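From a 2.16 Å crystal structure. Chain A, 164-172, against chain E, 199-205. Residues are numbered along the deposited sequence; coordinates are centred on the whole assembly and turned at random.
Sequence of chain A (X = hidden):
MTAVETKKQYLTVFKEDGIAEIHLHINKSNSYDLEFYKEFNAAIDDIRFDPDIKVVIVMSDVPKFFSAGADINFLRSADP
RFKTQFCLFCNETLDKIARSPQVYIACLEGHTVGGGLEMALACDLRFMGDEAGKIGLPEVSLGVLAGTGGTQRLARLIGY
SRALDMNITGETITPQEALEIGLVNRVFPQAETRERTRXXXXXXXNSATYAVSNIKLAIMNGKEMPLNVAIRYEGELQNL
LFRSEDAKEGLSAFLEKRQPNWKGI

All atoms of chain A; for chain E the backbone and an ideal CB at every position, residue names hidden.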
# COMPACT_ATOMS: atom_id res chain seq x y z
N LEU A 164 4.45 20.84 -0.82
CA LEU A 164 3.76 21.47 0.30
C LEU A 164 4.07 22.96 0.27
O LEU A 164 3.16 23.78 0.37
CB LEU A 164 4.24 20.85 1.62
CG LEU A 164 3.57 21.30 2.92
CD1 LEU A 164 3.46 20.12 3.88
CD2 LEU A 164 4.37 22.44 3.55
N ASP A 165 5.34 23.28 0.11
CA ASP A 165 5.79 24.67 0.05
C ASP A 165 5.05 25.42 -1.05
O ASP A 165 4.47 26.48 -0.80
CB ASP A 165 7.31 24.69 -0.18
CG ASP A 165 7.86 26.08 -0.45
OD1 ASP A 165 7.28 27.07 0.03
OD2 ASP A 165 8.89 26.16 -1.15
N MSE A 166 5.06 24.88 -2.27
CA MSE A 166 4.39 25.55 -3.38
C MSE A 166 2.89 25.72 -3.20
O MSE A 166 2.33 26.76 -3.56
CB MSE A 166 4.65 24.81 -4.70
CG MSE A 166 6.04 25.04 -5.27
SE MSE A 166 6.28 24.18 -6.98
CE MSE A 166 5.19 25.34 -8.09
N ASN A 167 2.23 24.70 -2.64
CA ASN A 167 0.78 24.74 -2.42
C ASN A 167 0.31 25.70 -1.32
O ASN A 167 -0.68 26.41 -1.50
CB ASN A 167 0.25 23.33 -2.12
CG ASN A 167 -0.04 22.52 -3.37
OD1 ASN A 167 -1.13 22.59 -3.95
ND2 ASN A 167 0.95 21.74 -3.81
N ILE A 168 1.01 25.73 -0.19
CA ILE A 168 0.59 26.61 0.91
C ILE A 168 0.88 28.09 0.66
O ILE A 168 0.20 28.96 1.21
CB ILE A 168 1.20 26.19 2.27
CG1 ILE A 168 2.72 26.34 2.25
CG2 ILE A 168 0.79 24.76 2.62
CD1 ILE A 168 3.37 26.07 3.58
N THR A 169 1.89 28.40 -0.16
CA THR A 169 2.21 29.79 -0.47
C THR A 169 1.43 30.21 -1.71
O THR A 169 1.03 31.36 -1.85
CB THR A 169 3.72 30.00 -0.76
OG1 THR A 169 4.08 29.33 -1.97
CG2 THR A 169 4.58 29.47 0.38
N GLY A 170 1.23 29.26 -2.63
CA GLY A 170 0.49 29.54 -3.85
C GLY A 170 1.33 30.23 -4.89
O GLY A 170 0.84 30.66 -5.93
N GLU A 171 2.63 30.35 -4.61
CA GLU A 171 3.53 31.02 -5.53
C GLU A 171 3.88 30.21 -6.77
O GLU A 171 4.10 29.00 -6.71
CB GLU A 171 4.79 31.46 -4.79
CG GLU A 171 4.62 32.79 -4.06
CD GLU A 171 5.63 33.02 -2.96
OE1 GLU A 171 6.83 32.75 -3.17
OE2 GLU A 171 5.22 33.48 -1.87
N THR A 172 3.91 30.90 -7.91
CA THR A 172 4.23 30.27 -9.18
C THR A 172 5.72 30.43 -9.50
O THR A 172 6.39 31.32 -8.97
CB THR A 172 3.39 30.90 -10.31
OG1 THR A 172 3.71 32.29 -10.43
CG2 THR A 172 1.90 30.76 -10.01
N UNK E 199 9.36 35.57 8.63
CA UNK E 199 8.75 36.28 7.51
C UNK E 199 7.82 35.32 6.76
O UNK E 199 6.65 35.63 6.50
CB UNK E 199 9.82 36.85 6.57
N UNK E 200 8.35 34.15 6.43
CA UNK E 200 7.60 33.12 5.73
C UNK E 200 6.38 32.71 6.56
O UNK E 200 5.27 32.64 6.05
CB UNK E 200 8.49 31.91 5.44
N UNK E 201 6.61 32.46 7.84
CA UNK E 201 5.55 32.06 8.76
C UNK E 201 4.46 33.13 8.86
O UNK E 201 3.27 32.80 8.95
CB UNK E 201 6.13 31.78 10.15
N UNK E 202 4.87 34.40 8.86
CA UNK E 202 3.91 35.50 8.93
C UNK E 202 3.02 35.54 7.70
O UNK E 202 1.81 35.75 7.80
CB UNK E 202 4.64 36.84 9.09
N UNK E 203 3.61 35.34 6.52
CA UNK E 203 2.81 35.35 5.30
C UNK E 203 1.74 34.26 5.35
O UNK E 203 0.60 34.47 4.91
CB UNK E 203 3.70 35.16 4.07
N UNK E 204 2.09 33.11 5.91
CA UNK E 204 1.14 32.00 6.04
C UNK E 204 0.01 32.37 7.00
O UNK E 204 -1.17 32.26 6.67
CB UNK E 204 1.85 30.74 6.53
N UNK E 205 0.39 32.82 8.19
CA UNK E 205 -0.56 33.20 9.23
C UNK E 205 -1.49 34.34 8.84
O UNK E 205 -2.53 34.53 9.47
CB UNK E 205 0.20 33.59 10.50

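The chain E stretch is a helix throughout, with phi near -60° and psi between -52° and -19°, so any residue at ease in a helix is allowed by the backbone and the choice must come from what chain A offers. The two helix axes come no closer than 11.2 Å, and their N-to-C directions differ by 48°. That is a wide separation: at every position the ideal CB has nothing of the chain A stretch within 5.5 Å, so only side chains of some length can make the contact.

Position 199 lies out of reach of the chain A stretch, which therefore sets no rule; a polar helix former would serve as well as many others. The residue is Glu199(E), extended with chi1 and chi2 both t, and its side chain does not reach the chain A stretch.

Position 200 is more demanding. Its CA-to-CB bond points sideways, yet across the gap lie the carboxylate of Asp165(A), the methyl CD1 of Ile168(A) and the methyl CG2 of Thr169(A). A short side chain would fall short of all three. A long one that is apolar along its length and carries a donor at its tip would fit; Tyr is a good candidate, while Lys or Arg could offer charge to the acid. The deposited residue is Tyr200(E). With chi1 t its ring reaches over to chain A, and Tyr200(E) OH donates a short hydrogen bond of 2.6 Å to OD1 of Asp165(A). Ile168(A) CD1 sits at the ring edge, 4.3 Å from CE1 of Tyr200(E), while CG2 of Thr169(A) comes within 3.3 Å of the Tyr200(E) OH. One side chain thus combines a polar anchor with apolar packing.

Positions 201 and 202 are both out of reach, and the chain A stretch does not discriminate there; small, polar or charged helix-compatible residues would all do. They hold Ala201(E) and Arg202(E), neither of which touches it.

Position 203 points toward chain A, where the helix has ended and Gly170(A), with positive phi, leads into Glu171(A). The offerings are an acid and the carbonyl of Thr169(A), both at a distance that calls for a long donor: Lys or Arg, perhaps Gln. Lys203(E) is found. NZ of Lys203(E) lies 3.7 Å from OE2 of Glu171(A), a long salt bridge. A water closes the gap, donating to Thr169(A) O at 2.7 Å and to Glu171(A) OE2 at 3.2 Å, and accepting a weak hydrogen bond from Lys203(E) NZ at 2.9 Å.

Position 204 has the CA nearest to chain A, 7.0 Å from the CA of Thr169(A). Its bond points sideways, but the CD1 methyl of Ile168(A) is close enough for a medium-sized apolar chain, with Leu, Ile or Met all plausible. Leu204(E), chi1 m and chi2 t, brings CD2 to 3.8 Å from Ile168(A) CD1, so this isoleucine methyl packs against two residues one helical turn apart.

Position 205 is again out of reach, so small or polar helix-compatible residues would do equally well; it holds Ala205(E), which does not touch the chain A stretch.

Chain E, residues 199-205: EYARKLA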
# COMPACT_ATOMS: atom_id res chain seq x y z
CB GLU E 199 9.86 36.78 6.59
CG GLU E 199 9.43 37.52 5.34
CD GLU E 199 10.62 37.99 4.52
OE1 GLU E 199 11.47 38.73 5.08
OE2 GLU E 199 10.72 37.63 3.33
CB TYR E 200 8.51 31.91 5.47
CG TYR E 200 7.91 30.78 4.67
CD1 TYR E 200 7.10 29.82 5.27
CD2 TYR E 200 8.18 30.65 3.31
CE1 TYR E 200 6.57 28.75 4.54
CE2 TYR E 200 7.66 29.59 2.56
CZ TYR E 200 6.85 28.65 3.18
OH TYR E 200 6.34 27.60 2.45
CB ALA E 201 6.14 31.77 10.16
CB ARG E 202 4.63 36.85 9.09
CG ARG E 202 5.11 37.16 10.50
CD ARG E 202 5.59 38.61 10.61
NE ARG E 202 6.87 38.84 9.94
CZ ARG E 202 8.05 38.72 10.53
NH1 ARG E 202 8.12 38.37 11.81
NH2 ARG E 202 9.16 38.93 9.84
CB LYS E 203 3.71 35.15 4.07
CG LYS E 203 4.65 36.33 3.82
CD LYS E 203 5.62 36.07 2.67
CE LYS E 203 4.95 36.12 1.31
NZ LYS E 203 3.88 35.10 1.15
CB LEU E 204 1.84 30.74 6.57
CG LEU E 204 2.88 30.06 5.69
CD1 LEU E 204 3.43 28.84 6.43
CD2 LEU E 204 2.26 29.63 4.37
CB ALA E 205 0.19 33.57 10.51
O HOH W 1 2.29 33.52 -0.71
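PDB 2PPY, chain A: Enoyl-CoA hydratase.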